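Local structure of cell division control protein Cdc48 (Mycobacterium smegmatis, 5E7P) at residues 270-275 with 467-472. The protein is an AAA-family protein that binds ADP at two sites and probably hydrolyses ATP. Sequence-based numbering, arbitrary orientation.
Sequences GPAGVG and RPLSRS. With ADP (adenosine-5'-diphosphate), chain C.
Leu469 reaches the P-loop with one methyl: CD2 lies 3.7 Å from Ala272 CB and 3.3 Å from Ala272 O, so a single branch meets both the methyl of Ala272 and the peptide that follows it. The CB atoms of both residues point across the contact, and CD2 is the branch carried over the peptide, resting on one of its faces. From the edge of the same peptide the Gly273 N-H points out to the beta-phosphate oxygen O1B of ADP (2.9 Å), and two residues on, Gly275 N holds O3B at 2.8 Å. A type II turn from Pro271 to Val274, closed by Val274 N to Pro271 O, shapes this part of the Walker A loop between strand 265-269 and helix 276-283. In 467-472, two bonds from Ser472 hold the carbonyl of Leu469, one from N and one from OG, the latter at 2.7 Å on a lone pair in the carbonyl plane; Asp429 OD1 accepts the N-H of Leu469. Contact between the segments is thus small, buried and apolar on the leucine side: van der Waals packing backs the P-loop peptide, while backbone N-H groups of Gly273, Gly275, Lys276, Ala277 and Thr278 bond to ADP.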
loop_
_atom_site.group_PDB
_atom_site.type_symbol
_atom_site.label_atom_id
_atom_site.label_comp_id
_atom_site.label_asym_id
_atom_site.label_seq_id
_atom_site.Cartn_x
_atom_site.Cartn_y
_atom_site.Cartn_z
ATOM N N GLY A 270 3.928 7.139 -4.879
ATOM C CA GLY A 270 2.616 6.551 -5.065
ATOM C C GLY A 270 2.615 5.101 -4.619
ATOM O O GLY A 270 3.677 4.522 -4.394
ATOM N N PRO A 271 1.420 4.502 -4.503
ATOM C CA PRO A 271 1.218 3.143 -3.981
ATOM C C PRO A 271 2.141 2.097 -4.611
ATOM O O PRO A 271 2.542 2.229 -5.767
ATOM C CB PRO A 271 -0.237 2.847 -4.350
ATOM C CG PRO A 271 -0.882 4.185 -4.395
ATOM C CD PRO A 271 0.156 5.105 -4.958
ATOM N N ALA A 272 2.467 1.064 -3.845
ATOM C CA ALA A 272 3.354 0.010 -4.321
ATOM C C ALA A 272 2.738 -0.739 -5.499
ATOM O O ALA A 272 1.598 -1.191 -5.427
ATOM C CB ALA A 272 3.689 -0.954 -3.182
ATOM N N GLY A 273 3.495 -0.859 -6.584
ATOM C CA GLY A 273 3.044 -1.590 -7.753
ATOM C C GLY A 273 2.010 -0.843 -8.569
ATOM O O GLY A 273 1.346 -1.427 -9.426
ATOM N N VAL A 274 1.865 0.452 -8.303
ATOM C CA VAL A 274 0.902 1.258 -9.040
ATOM C C VAL A 274 1.391 1.517 -10.467
ATOM O O VAL A 274 0.596 1.808 -11.361
ATOM C CB VAL A 274 0.597 2.590 -8.322
ATOM C CG1 VAL A 274 1.701 3.603 -8.583
ATOM C CG2 VAL A 274 -0.750 3.136 -8.769
ATOM N N GLY A 275 2.700 1.394 -10.676
ATOM C CA GLY A 275 3.281 1.556 -11.997
ATOM C C GLY A 275 4.211 2.748 -12.121
ATOM O O GLY A 275 4.287 3.370 -13.180
ATOM N N ARG A 467 -4.066 -11.535 -3.180
ATOM C CA ARG A 467 -4.104 -10.418 -2.247
ATOM C C ARG A 467 -3.529 -9.159 -2.879
ATOM O O ARG A 467 -2.404 -9.170 -3.383
ATOM C CB ARG A 467 -3.340 -10.745 -0.962
ATOM C CG ARG A 467 -3.356 -9.603 0.042
ATOM C CD ARG A 467 -2.681 -9.963 1.348
ATOM N NE ARG A 467 -1.236 -10.127 1.216
ATOM C CZ ARG A 467 -0.406 -10.244 2.249
ATOM N NH1 ARG A 467 -0.881 -10.205 3.484
ATOM N NH2 ARG A 467 0.898 -10.393 2.048
ATOM N N PRO A 468 -4.306 -8.067 -2.859
ATOM C CA PRO A 468 -3.808 -6.774 -3.334
ATOM C C PRO A 468 -2.637 -6.311 -2.482
ATOM O O PRO A 468 -2.639 -6.514 -1.265
ATOM C CB PRO A 468 -5.009 -5.840 -3.152
ATOM C CG PRO A 468 -5.874 -6.516 -2.142
ATOM C CD PRO A 468 -5.691 -7.983 -2.367
ATOM N N LEU A 469 -1.647 -5.703 -3.130
ATOM C CA LEU A 469 -0.437 -5.222 -2.468
ATOM C C LEU A 469 -0.774 -4.245 -1.343
ATOM O O LEU A 469 -0.061 -4.158 -0.345
ATOM C CB LEU A 469 0.483 -4.557 -3.496
ATOM C CG LEU A 469 1.983 -4.841 -3.415
ATOM C CD1 LEU A 469 2.238 -6.335 -3.338
ATOM C CD2 LEU A 469 2.695 -4.238 -4.617
ATOM N N SER A 470 -1.884 -3.532 -1.495
ATOM C CA SER A 470 -2.338 -2.584 -0.484
ATOM C C SER A 470 -2.745 -3.271 0.823
ATOM O O SER A 470 -2.910 -2.613 1.847
ATOM C CB SER A 470 -3.511 -1.767 -1.023
ATOM O OG SER A 470 -4.600 -2.615 -1.353
ATOM N N ARG A 471 -2.913 -4.590 0.785
ATOM C CA ARG A 471 -3.288 -5.345 1.978
ATOM C C ARG A 471 -2.147 -6.208 2.513
ATOM O O ARG A 471 -2.362 -7.049 3.383
ATOM C CB ARG A 471 -4.499 -6.232 1.688
ATOM C CG ARG A 471 -5.746 -5.465 1.289
ATOM C CD ARG A 471 -6.370 -4.760 2.480
ATOM N NE ARG A 471 -7.229 -5.658 3.243
ATOM C CZ ARG A 471 -8.511 -5.873 2.966
ATOM N NH1 ARG A 471 -9.083 -5.254 1.940
ATOM N NH2 ARG A 471 -9.221 -6.706 3.711
ATOM N N SER A 472 -0.939 -5.996 1.999
ATOM C CA SER A 472 0.188 -6.870 2.317
ATOM C C SER A 472 1.020 -6.384 3.501
ATOM O O SER A 472 1.972 -7.045 3.905
ATOM C CB SER A 472 1.087 -7.052 1.089
ATOM O OG SER A 472 1.778 -5.854 0.770
HETATM P PB ADP C . 5.942 0.570 -8.989
HETATM O O1B ADP C . 6.105 -0.190 -7.701
HETATM O O2B ADP C . 7.241 0.946 -9.650
HETATM O O3B ADP C . 4.937 1.689 -8.940
HETATM P PA ADP C . 5.953 -0.939 -11.378
HETATM O O1A ADP C . 7.140 -1.825 -11.099
HETATM O O2A ADP C . 6.138 0.299 -12.218
HETATM O O3A ADP C . 5.308 -0.554 -9.952
HETATM O "O5'" ADP C . 4.814 -1.866 -12.014
HETATM C "C5'" ADP C . 4.128 -2.772 -11.160
HETATM C "C4'" ADP C . 4.117 -4.117 -11.867
HETATM O "O4'" ADP C . 3.055 -4.133 -12.817
HETATM C "C3'" ADP C . 5.420 -4.334 -12.620
HETATM O "O3'" ADP C . 5.989 -5.598 -12.258
HETATM C "C2'" ADP C . 5.052 -4.332 -14.090
HETATM O "O2'" ADP C . 5.656 -5.450 -14.747
HETATM C "C1'" ADP C . 3.538 -4.452 -14.121
HETATM N N9 ADP C . 2.932 -3.505 -15.086
HETATM C C8 ADP C . 2.804 -2.175 -14.918
HETATM N N7 ADP C . 2.192 -1.611 -15.991
HETATM C C5 ADP C . 1.913 -2.597 -16.864
HETATM C C6 ADP C . 1.276 -2.706 -18.198
HETATM N N6 ADP C . 0.796 -1.611 -18.834
HETATM N N1 ADP C . 1.191 -3.931 -18.765
HETATM C C2 ADP C . 1.663 -5.030 -18.150
HETATM N N3 ADP C . 2.248 -5.004 -16.940
HETATM C C4 ADP C . 2.403 -3.842 -16.261
#